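Ribosome inactivating type 1 protein (PDB 3MVG) belongs to the type 1 ribosome-inactivating proteins, a plant family of single-chain proteins. Local coordinates at residues Q21-R26 with Q157-T162; F55-R60 with L124-L129; R166-R171 with D196-W201; T173-D178 with D186-R191. All coordinates share one frame; numbering follows the deposited sequence.

Contact 1: Q21-R26 with Q157-T162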
# COMPACT_ATOMS: atom_id res chain seq x y z
N GLN A 21 0.37 1.36 -12.03
CA GLN A 21 -0.97 0.95 -12.43
C GLN A 21 -1.11 0.94 -13.95
O GLN A 21 -1.68 0.01 -14.52
CB GLN A 21 -2.05 1.80 -11.76
CG GLN A 21 -3.46 1.24 -11.98
CD GLN A 21 -3.58 -0.21 -11.53
OE1 GLN A 21 -3.07 -0.59 -10.48
NE2 GLN A 21 -4.26 -1.03 -12.33
N ASN A 22 -0.59 1.97 -14.61
CA ASN A 22 -0.57 1.98 -16.07
C ASN A 22 0.23 0.80 -16.63
O ASN A 22 -0.15 0.19 -17.63
CB ASN A 22 -0.01 3.30 -16.60
CG ASN A 22 -1.02 4.42 -16.56
OD1 ASN A 22 -2.22 4.20 -16.75
ND2 ASN A 22 -0.55 5.64 -16.32
N LEU A 23 1.33 0.48 -15.96
CA LEU A 23 2.11 -0.68 -16.33
C LEU A 23 1.30 -1.99 -16.21
O LEU A 23 1.26 -2.79 -17.15
CB LEU A 23 3.39 -0.72 -15.49
CG LEU A 23 4.29 -1.92 -15.68
CD1 LEU A 23 4.80 -2.03 -17.10
CD2 LEU A 23 5.45 -1.83 -14.72
N ARG A 24 0.62 -2.18 -15.09
CA ARG A 24 -0.21 -3.36 -14.90
C ARG A 24 -1.29 -3.45 -15.98
O ARG A 24 -1.57 -4.53 -16.49
CB ARG A 24 -0.87 -3.37 -13.52
CG ARG A 24 0.08 -3.52 -12.36
CD ARG A 24 -0.68 -3.73 -11.04
NE ARG A 24 0.25 -3.58 -9.93
CZ ARG A 24 0.44 -2.46 -9.23
NH1 ARG A 24 -0.31 -1.39 -9.45
NH2 ARG A 24 1.38 -2.43 -8.30
N ASN A 25 -1.89 -2.31 -16.32
CA ASN A 25 -2.96 -2.29 -17.32
C ASN A 25 -2.49 -2.72 -18.70
O ASN A 25 -3.24 -3.37 -19.44
CB ASN A 25 -3.61 -0.90 -17.37
CG ASN A 25 -4.40 -0.57 -16.12
OD1 ASN A 25 -4.69 -1.43 -15.29
ND2 ASN A 25 -4.74 0.70 -15.97
N ARG A 26 -1.25 -2.39 -19.05
CA ARG A 26 -0.67 -2.79 -20.32
C ARG A 26 -0.13 -4.22 -20.31
O ARG A 26 -0.15 -4.91 -21.33
CB ARG A 26 0.42 -1.82 -20.77
CG ARG A 26 -0.00 -0.34 -20.92
CD ARG A 26 -0.93 -0.06 -22.12
NE ARG A 26 -2.29 -0.56 -21.92
CZ ARG A 26 -3.20 0.01 -21.13
NH1 ARG A 26 -2.91 1.13 -20.47
NH2 ARG A 26 -4.40 -0.53 -21.01
N GLN A 157 13.22 -5.22 -9.16
CA GLN A 157 12.40 -5.14 -7.96
C GLN A 157 11.45 -3.95 -7.96
O GLN A 157 10.32 -4.07 -7.52
CB GLN A 157 13.24 -5.18 -6.70
CG GLN A 157 13.90 -6.51 -6.47
CD GLN A 157 14.68 -6.52 -5.19
OE1 GLN A 157 14.22 -7.03 -4.17
NE2 GLN A 157 15.86 -5.93 -5.23
N LEU A 158 11.91 -2.81 -8.47
CA LEU A 158 11.11 -1.58 -8.43
C LEU A 158 10.15 -1.43 -9.60
O LEU A 158 9.32 -0.51 -9.59
CB LEU A 158 12.00 -0.35 -8.27
CG LEU A 158 12.79 -0.32 -6.96
CD1 LEU A 158 13.74 0.86 -6.95
CD2 LEU A 158 11.85 -0.25 -5.78
N VAL A 159 10.24 -2.32 -10.59
CA VAL A 159 9.33 -2.31 -11.73
C VAL A 159 8.53 -3.61 -11.78
O VAL A 159 7.31 -3.58 -11.62
CB VAL A 159 10.09 -2.05 -13.06
CG1 VAL A 159 9.15 -2.17 -14.24
CG2 VAL A 159 10.74 -0.67 -13.03
N SER A 160 9.20 -4.75 -11.97
CA SER A 160 8.50 -6.04 -12.09
C SER A 160 7.88 -6.51 -10.77
O SER A 160 6.72 -6.92 -10.73
CB SER A 160 9.44 -7.12 -12.61
OG SER A 160 9.93 -6.80 -13.90
N GLU A 161 8.65 -6.47 -9.69
CA GLU A 161 8.15 -7.04 -8.43
C GLU A 161 7.06 -6.20 -7.80
O GLU A 161 6.11 -6.74 -7.23
CB GLU A 161 9.28 -7.30 -7.42
CG GLU A 161 10.38 -8.26 -7.90
CD GLU A 161 9.95 -9.71 -8.05
OE1 GLU A 161 8.76 -10.04 -7.88
OE2 GLU A 161 10.85 -10.53 -8.34
N THR A 162 7.19 -4.88 -7.88
CA THR A 162 6.13 -3.98 -7.42
C THR A 162 4.87 -4.07 -8.31
O THR A 162 3.75 -3.95 -7.80
CB THR A 162 6.63 -2.54 -7.36
OG1 THR A 162 7.21 -2.23 -8.62
CG2 THR A 162 7.67 -2.35 -6.25
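R24 and L23, neighbours on helix 13-27, meet helix 146-164 in two different ways, a worked example of how a buried helix pair can combine a polar and an apolar contact. The aliphatic chain of R24 runs extended from CG to NE and brings the guanidinium edge to the backbone carbonyl of T162. NH2 donates to T162 O at 2.9 Å with a bent N-H...O angle of 146°; the oxygen lies near the guanidinium plane, whereas the donor stands tilted from the carbonyl plane. NE of the same group bonds A163 O, and NH2 also forms a salt bridge with E169, so several acceptors fix the rotation of the buried cation. NH1 turns back to Q21 OE1 at 3.1 Å, approaching from above the plane of that amide.

Beside this polar grip, L23 reaches over with CG anti to its backbone N (chi1 176°). Its CD2 methyl touches V159 CG1 at 3.7 Å, the two side chains crossing at about a right angle. V159 lies in the part of its helix that widens into a pi-type turn, where T162 N bonds Q157 O rather than L158 O. L23 also packs against L50 and V52 of strand 49-55, while T162 rests on I168 and V172 of helix 166-173, which places the contact between the sheet and the next helix.

Contact 2: F55-R60 with L124-L129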
# COMPACT_ATOMS: atom_id res chain seq x y z
N PHE A 55 13.76 7.34 -16.72
CA PHE A 55 14.62 8.52 -16.80
C PHE A 55 15.27 8.83 -15.46
O PHE A 55 14.59 8.87 -14.44
CB PHE A 55 13.81 9.74 -17.25
CG PHE A 55 13.27 9.65 -18.66
CD1 PHE A 55 12.14 8.90 -18.95
CD2 PHE A 55 13.87 10.37 -19.69
CE1 PHE A 55 11.64 8.84 -20.25
CE2 PHE A 55 13.37 10.32 -21.00
CZ PHE A 55 12.25 9.55 -21.28
N ASP A 56 16.58 9.04 -15.47
CA ASP A 56 17.32 9.38 -14.26
C ASP A 56 17.20 10.87 -13.90
O ASP A 56 16.40 11.57 -14.51
CB ASP A 56 18.78 8.91 -14.35
CG ASP A 56 19.64 9.74 -15.30
OD1 ASP A 56 19.18 10.80 -15.80
OD2 ASP A 56 20.78 9.30 -15.56
N TRP A 57 17.97 11.33 -12.92
CA TRP A 57 17.83 12.72 -12.46
C TRP A 57 18.12 13.74 -13.57
O TRP A 57 17.58 14.84 -13.54
CB TRP A 57 18.70 13.04 -11.24
CG TRP A 57 18.36 12.28 -9.99
CD1 TRP A 57 19.16 11.39 -9.32
CD2 TRP A 57 17.13 12.34 -9.24
NE1 TRP A 57 18.52 10.91 -8.21
CE2 TRP A 57 17.27 11.46 -8.14
CE3 TRP A 57 15.93 13.05 -9.38
CZ2 TRP A 57 16.26 11.26 -7.20
CZ3 TRP A 57 14.92 12.85 -8.45
CH2 TRP A 57 15.09 11.97 -7.37
N GLY A 58 18.96 13.37 -14.53
CA GLY A 58 19.27 14.24 -15.66
C GLY A 58 18.45 13.95 -16.91
O GLY A 58 18.79 14.39 -18.00
N ASN A 59 17.35 13.22 -16.74
CA ASN A 59 16.53 12.75 -17.86
C ASN A 59 17.26 11.94 -18.92
O ASN A 59 16.88 11.95 -20.09
CB ASN A 59 15.72 13.88 -18.49
CG ASN A 59 14.51 14.23 -17.67
OD1 ASN A 59 13.94 13.38 -16.98
ND2 ASN A 59 14.11 15.49 -17.74
N ARG A 60 18.31 11.24 -18.51
CA ARG A 60 18.94 10.25 -19.37
C ARG A 60 18.14 8.96 -19.25
O ARG A 60 17.97 8.45 -18.15
CB ARG A 60 20.39 10.02 -18.95
CG ARG A 60 21.29 11.23 -19.13
CD ARG A 60 22.59 11.07 -18.36
NE ARG A 60 22.37 11.11 -16.92
CZ ARG A 60 22.54 12.20 -16.18
NH1 ARG A 60 22.95 13.34 -16.73
NH2 ARG A 60 22.32 12.15 -14.88
N LEU A 124 16.85 -0.01 -1.79
CA LEU A 124 15.78 0.28 -2.74
C LEU A 124 15.09 1.58 -2.37
O LEU A 124 14.80 1.84 -1.20
CB LEU A 124 14.76 -0.86 -2.75
CG LEU A 124 15.28 -2.24 -3.15
CD1 LEU A 124 14.16 -3.25 -3.06
CD2 LEU A 124 15.87 -2.25 -4.57
N GLY A 125 14.80 2.38 -3.39
CA GLY A 125 14.15 3.68 -3.22
C GLY A 125 14.35 4.45 -4.50
O GLY A 125 14.91 3.92 -5.47
N ILE A 126 13.92 5.71 -4.51
CA ILE A 126 14.02 6.53 -5.71
C ILE A 126 15.47 6.88 -6.06
O ILE A 126 15.82 6.88 -7.24
CB ILE A 126 13.05 7.75 -5.65
CG1 ILE A 126 11.60 7.27 -5.48
CG2 ILE A 126 13.22 8.69 -6.85
CD1 ILE A 126 11.10 6.29 -6.53
N ASN A 127 16.31 7.15 -5.07
CA ASN A 127 17.72 7.38 -5.39
C ASN A 127 18.41 6.14 -5.97
O ASN A 127 19.08 6.25 -6.99
CB ASN A 127 18.48 8.00 -4.23
CG ASN A 127 18.25 9.50 -4.10
OD1 ASN A 127 18.45 10.24 -5.06
ND2 ASN A 127 17.83 9.94 -2.92
N PRO A 128 18.23 4.95 -5.36
CA PRO A 128 18.76 3.73 -6.01
C PRO A 128 18.21 3.51 -7.41
O PRO A 128 18.95 3.08 -8.29
CB PRO A 128 18.34 2.62 -5.05
CG PRO A 128 18.36 3.29 -3.72
CD PRO A 128 17.84 4.68 -3.96
N LEU A 129 16.93 3.82 -7.62
CA LEU A 129 16.31 3.70 -8.93
C LEU A 129 17.02 4.60 -9.96
O LEU A 129 17.40 4.15 -11.04
CB LEU A 129 14.81 4.03 -8.84
CG LEU A 129 13.86 3.41 -9.86
CD1 LEU A 129 12.41 3.61 -9.45
CD2 LEU A 129 14.10 3.97 -11.25
O HOH W 1 20.41 8.87 -7.13
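W57 faces N127 from a type I beta turn, D56 to N59, their CA atoms 8.9 Å apart; N127 is the second residue of helix 126-138, whose N-cap position is G125. The CB bond of W57 points neither toward nor away from the helix, and it is the first torsion, with CG anti to the carbonyl carbon (chi1 -64°), that brings the end of the indole nearer. NE1 gives a weak hydrogen bond to N127 OD1, which lies 3.2 Å away at the ring edge, with the indole and amide planes 53° apart. A water in the ring plane accepts from W57 NE1 at 3.0 Å and donates to N127 O at 2.9 Å, making a second, bridged route to the same residue. At the benzo end, W57 CH2 touches I126 CG2 at 3.8 Å, the methyl lying oblique to the ring, over neither face nor edge.

The turn that presents the indole is itself braced by D56. Its OD1 accepts from R60 N at 2.9 Å, and OD2 bonds T134 further along the helix. This is a beta hairpin loop, joining antiparallel strands 49-55 and 61-67 of the mixed sheet, docked against the start of a helix in the ribosome-inactivating protein fold.

Contact 3: R166-R171 with D196-W201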
# COMPACT_ATOMS: atom_id res chain seq x y z
N ARG A 166 1.47 -5.46 -4.76
CA ARG A 166 1.20 -4.16 -4.15
C ARG A 166 1.81 -4.04 -2.76
O ARG A 166 2.06 -2.92 -2.30
CB ARG A 166 -0.31 -3.88 -4.13
CG ARG A 166 -0.87 -3.73 -5.53
CD ARG A 166 -2.38 -3.72 -5.54
NE ARG A 166 -2.90 -3.74 -6.90
CZ ARG A 166 -3.07 -2.68 -7.68
NH1 ARG A 166 -2.78 -1.45 -7.23
NH2 ARG A 166 -3.51 -2.85 -8.92
N ALA A 167 2.07 -5.16 -2.09
CA ALA A 167 2.74 -5.10 -0.79
C ALA A 167 4.16 -4.56 -0.93
O ALA A 167 4.65 -3.87 -0.03
CB ALA A 167 2.76 -6.46 -0.12
N ILE A 168 4.81 -4.86 -2.05
CA ILE A 168 6.15 -4.32 -2.31
C ILE A 168 6.06 -2.85 -2.74
O ILE A 168 6.83 -2.02 -2.26
CB ILE A 168 6.95 -5.19 -3.30
CG1 ILE A 168 6.96 -6.65 -2.83
CG2 ILE A 168 8.39 -4.64 -3.45
CD1 ILE A 168 7.65 -7.62 -3.78
N GLU A 169 5.12 -2.53 -3.62
CA GLU A 169 4.82 -1.14 -3.96
C GLU A 169 4.66 -0.29 -2.70
O GLU A 169 5.21 0.82 -2.61
CB GLU A 169 3.55 -1.07 -4.80
CG GLU A 169 3.13 0.35 -5.10
CD GLU A 169 1.84 0.43 -5.89
OE1 GLU A 169 1.46 1.55 -6.27
OE2 GLU A 169 1.22 -0.62 -6.15
N GLN A 170 3.90 -0.79 -1.73
CA GLN A 170 3.64 -0.09 -0.47
C GLN A 170 4.92 0.33 0.26
O GLN A 170 5.01 1.45 0.79
CB GLN A 170 2.79 -0.97 0.44
CG GLN A 170 2.62 -0.45 1.83
CD GLN A 170 1.44 0.45 1.96
OE1 GLN A 170 1.35 1.50 1.32
NE2 GLN A 170 0.50 0.04 2.77
N ARG A 171 5.89 -0.59 0.30
CA ARG A 171 7.18 -0.31 0.92
C ARG A 171 7.82 0.91 0.27
O ARG A 171 8.35 1.79 0.96
CB ARG A 171 8.12 -1.52 0.79
CG ARG A 171 7.56 -2.85 1.28
CD ARG A 171 6.93 -2.71 2.65
NE ARG A 171 6.89 -3.98 3.38
CZ ARG A 171 5.85 -4.81 3.39
NH1 ARG A 171 4.76 -4.52 2.71
NH2 ARG A 171 5.91 -5.93 4.10
N ASP A 196 10.78 -13.71 0.12
CA ASP A 196 9.97 -14.93 0.06
C ASP A 196 8.70 -14.70 -0.73
O ASP A 196 8.22 -15.59 -1.44
CB ASP A 196 9.66 -15.47 1.45
CG ASP A 196 9.40 -16.95 1.44
OD1 ASP A 196 8.52 -17.39 2.21
OD2 ASP A 196 10.05 -17.68 0.66
N LEU A 197 8.16 -13.49 -0.65
CA LEU A 197 7.02 -13.13 -1.45
C LEU A 197 7.37 -13.21 -2.94
O LEU A 197 6.67 -13.87 -3.73
CB LEU A 197 6.56 -11.73 -1.05
CG LEU A 197 5.22 -11.28 -1.59
CD1 LEU A 197 4.08 -12.18 -1.10
CD2 LEU A 197 4.99 -9.84 -1.15
N GLN A 198 8.49 -12.60 -3.32
CA GLN A 198 8.97 -12.64 -4.70
C GLN A 198 9.13 -14.08 -5.19
O GLN A 198 8.72 -14.41 -6.30
CB GLN A 198 10.31 -11.91 -4.84
CG GLN A 198 10.24 -10.42 -4.56
CD GLN A 198 11.62 -9.79 -4.47
OE1 GLN A 198 12.64 -10.47 -4.54
NE2 GLN A 198 11.66 -8.48 -4.31
N THR A 199 9.73 -14.93 -4.35
CA THR A 199 9.97 -16.34 -4.68
C THR A 199 8.68 -17.13 -4.93
O THR A 199 8.68 -18.10 -5.69
CB THR A 199 10.76 -17.02 -3.52
OG1 THR A 199 11.97 -16.29 -3.27
CG2 THR A 199 11.10 -18.48 -3.82
N ASN A 200 7.59 -16.69 -4.31
CA ASN A 200 6.33 -17.42 -4.34
C ASN A 200 5.30 -16.90 -5.32
O ASN A 200 4.13 -17.29 -5.26
CB ASN A 200 5.75 -17.52 -2.93
CG ASN A 200 6.38 -18.64 -2.14
OD1 ASN A 200 6.03 -19.81 -2.32
ND2 ASN A 200 7.35 -18.30 -1.30
N TRP A 201 5.72 -16.04 -6.25
CA TRP A 201 4.77 -15.45 -7.19
C TRP A 201 4.07 -16.48 -8.06
O TRP A 201 2.84 -16.44 -8.19
CB TRP A 201 5.45 -14.40 -8.06
CG TRP A 201 4.50 -13.73 -9.01
CD1 TRP A 201 3.39 -12.99 -8.69
CD2 TRP A 201 4.57 -13.75 -10.44
NE1 TRP A 201 2.78 -12.54 -9.84
CE2 TRP A 201 3.49 -13.00 -10.92
CE3 TRP A 201 5.47 -14.33 -11.35
CZ2 TRP A 201 3.27 -12.79 -12.28
CZ3 TRP A 201 5.25 -14.13 -12.70
CH2 TRP A 201 4.16 -13.36 -13.16
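I168 and L197 pass each other in opposite directions where helix 166-173 meets helix 192-199, their CA atoms 8.9 Å apart, and the contact illustrates how rotamers can divide one apolar patch between two partners. I168 sends CG1 anti to its carbonyl carbon (chi1 -53°) and carries CD1 on in an extended line, so the two carbons of that branch find different neighbours. CG1 lies 4.1 Å from L197 CD2, while CD1, farther out, comes to 3.9 Å from Q198 CG. L197 has the other kind of first torsion, with CG anti to the backbone N (chi1 -169°), which lays CD2 beside both I168 and A167; A167 CB stands 4.2 Å from that same L197 CD2. One methyl thus serves two residues of the facing helix.

Q198 crosses I168 at about a right angle. Its chain is extended beyond CG, and the aliphatic part does most of the touching, although NE2 also lies 4.1 Å from I168 CD1. The amide finds its polar partners elsewhere: OE1 accepts from R119 and NE2 donates to Q157, which hold the two ends of the amide and fix its flip.

This is side-chain packing between two helices of the ribosome-inactivating protein fold, continued by I168 onto E161 and T162 of helix 146-164 and by L197 onto L222 of strand 215-223. Chemically, the contact between the two segments is apolar packing, without a hydrogen bond across it, and the polar group at the patch, the Q198 amide, spends its hydrogen bonds on R119 and Q157 rather than on helix 166-173.

Contact 4: T173-D178 with D186-R191. Unlike the reference sequence in segment 186-191: R191 (reference Ser).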
# COMPACT_ATOMS: atom_id res chain seq x y z
N THR A 173 6.26 3.35 -1.64
CA THR A 173 5.53 4.60 -1.45
C THR A 173 5.60 5.10 -0.00
O THR A 173 5.59 6.31 0.22
CB THR A 173 4.08 4.53 -1.96
OG1 THR A 173 3.40 3.50 -1.26
CG2 THR A 173 4.06 4.23 -3.46
N ASN A 174 5.74 4.20 0.96
CA ASN A 174 5.95 4.61 2.36
C ASN A 174 7.25 5.38 2.58
O ASN A 174 7.46 5.99 3.63
CB ASN A 174 5.97 3.39 3.27
CG ASN A 174 4.59 2.76 3.46
OD1 ASN A 174 3.57 3.29 3.04
ND2 ASN A 174 4.58 1.58 4.08
N ASN A 175 8.14 5.31 1.60
CA ASN A 175 9.43 5.96 1.69
C ASN A 175 9.60 7.12 0.72
O ASN A 175 10.70 7.67 0.61
CB ASN A 175 10.53 4.92 1.58
CG ASN A 175 10.69 4.16 2.86
OD1 ASN A 175 11.03 4.75 3.89
ND2 ASN A 175 10.39 2.87 2.85
N ILE A 176 8.53 7.50 0.03
CA ILE A 176 8.52 8.73 -0.74
C ILE A 176 7.84 9.77 0.12
O ILE A 176 6.62 9.74 0.32
CB ILE A 176 7.78 8.55 -2.09
CG1 ILE A 176 8.50 7.50 -2.96
CG2 ILE A 176 7.64 9.90 -2.81
CD1 ILE A 176 7.69 7.02 -4.16
N ILE A 177 8.64 10.68 0.66
CA ILE A 177 8.17 11.61 1.68
C ILE A 177 7.82 12.90 0.96
O ILE A 177 8.61 13.85 0.91
CB ILE A 177 9.25 11.84 2.75
CG1 ILE A 177 9.90 10.52 3.19
CG2 ILE A 177 8.68 12.62 3.94
CD1 ILE A 177 8.95 9.44 3.75
N ASP A 178 6.63 12.92 0.36
CA ASP A 178 6.28 13.99 -0.56
C ASP A 178 5.45 15.10 0.07
O ASP A 178 4.99 15.99 -0.63
CB ASP A 178 5.63 13.44 -1.84
CG ASP A 178 4.33 12.71 -1.59
OD1 ASP A 178 3.73 12.84 -0.50
OD2 ASP A 178 3.89 12.00 -2.52
N ASP A 186 13.51 8.17 1.01
CA ASP A 186 14.20 7.27 1.92
C ASP A 186 14.39 5.89 1.29
O ASP A 186 13.69 5.53 0.34
CB ASP A 186 13.42 7.13 3.22
CG ASP A 186 13.32 8.43 4.00
OD1 ASP A 186 14.17 9.34 3.81
OD2 ASP A 186 12.38 8.55 4.82
N ASN A 187 15.32 5.13 1.84
CA ASN A 187 15.64 3.80 1.36
C ASN A 187 15.24 2.72 2.34
O ASN A 187 15.15 2.97 3.54
CB ASN A 187 17.14 3.70 1.11
CG ASN A 187 17.58 4.51 -0.08
OD1 ASN A 187 16.82 4.71 -1.03
ND2 ASN A 187 18.82 4.98 -0.05
N PHE A 188 15.00 1.53 1.81
CA PHE A 188 14.87 0.33 2.63
C PHE A 188 15.60 -0.79 1.90
O PHE A 188 15.91 -0.66 0.71
CB PHE A 188 13.39 -0.02 2.89
CG PHE A 188 12.67 -0.56 1.68
CD1 PHE A 188 12.10 0.30 0.75
CD2 PHE A 188 12.55 -1.94 1.48
CE1 PHE A 188 11.44 -0.19 -0.37
CE2 PHE A 188 11.88 -2.44 0.36
CZ PHE A 188 11.33 -1.57 -0.56
N ARG A 189 15.88 -1.87 2.61
CA ARG A 189 16.40 -3.08 1.99
C ARG A 189 15.36 -4.17 2.16
O ARG A 189 14.76 -4.27 3.24
CB ARG A 189 17.73 -3.48 2.61
CG ARG A 189 18.83 -2.51 2.25
CD ARG A 189 20.11 -2.80 3.00
NE ARG A 189 21.20 -1.97 2.48
CZ ARG A 189 22.48 -2.16 2.73
NH1 ARG A 189 22.87 -3.17 3.51
NH2 ARG A 189 23.39 -1.35 2.21
N PRO A 190 15.12 -4.97 1.11
CA PRO A 190 14.04 -5.95 1.18
C PRO A 190 14.31 -6.98 2.26
O PRO A 190 15.42 -7.50 2.37
CB PRO A 190 14.04 -6.59 -0.21
CG PRO A 190 15.42 -6.40 -0.71
CD PRO A 190 15.86 -5.07 -0.17
N ARG A 191 13.28 -7.23 3.07
CA ARG A 191 13.34 -8.16 4.18
C ARG A 191 13.25 -9.60 3.67
O ARG A 191 12.94 -9.83 2.49
CB ARG A 191 12.21 -7.84 5.16
CG ARG A 191 10.83 -8.05 4.56
CD ARG A 191 9.67 -7.54 5.41
NE ARG A 191 9.31 -6.17 5.09
CZ ARG A 191 9.70 -5.10 5.79
NH1 ARG A 191 10.49 -5.24 6.85
NH2 ARG A 191 9.33 -3.90 5.42
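N175 and D186 meet through both backbone and side chain, a case in which a backbone bond and side-chain packing occur together. D186 N donates to N175 O at 2.9 Å, in the carbonyl plane and with an N-H...O angle of 158°, and the two CA atoms are only 5.0 Å apart. Round this bond the N175 side chain lies against its partner: CB comes within 3.4 Å of D186 O, and OD1 within 3.4 Å of D186 CB. The amide nitrogen ND2 reaches on to F188 CD1 at 3.7 Å, amide and ring planes inclined by only 21°. I177 CG1 also touches D186 OD2 at 3.6 Å.

The next shell fixes the N175 amide. ND2 donates to R171 O of the preceding helix and to T240 of the second subunit, while OD1 bonds R239 of that subunit, so both ends of the group are satisfied. The same R239 of the second subunit makes a weak, long ion pair with D186 OD2. F188, whose first torsion of 72° sets CG between its backbone N and carbonyl carbon, packs its ring on R171 and V172.

Beyond these, I177 pairs with R184 in the small antiparallel sheet of strands 176-177 and 184-185, I176 packs on helices 13-27 and 126-138, and the segment 186-191 leads to helix 192-199.

How the contacts relate
Along the chain, contacts 1 and 3 come in series, contact 2 falls between the two segments of contact 1, and contact 4 between those of contact 3. Contacts 1 and 3, with centres about 12 Å apart, use helices 146-164 and 166-173, which follow each other in the chain, and are joined by a probable hydrogen bond between Q21 OE1 and R166 NH2 at 2.8 Å. Contacts 2 and 4, centres about 14 Å apart, meet through a probable hydrogen bond from L124 N to F188 O at 2.8 Å; contacts 2 and 3, centres about 21 Å apart, do not touch. Contacts 1, 3 and 4 also touch the second subunit; contact 2 does not.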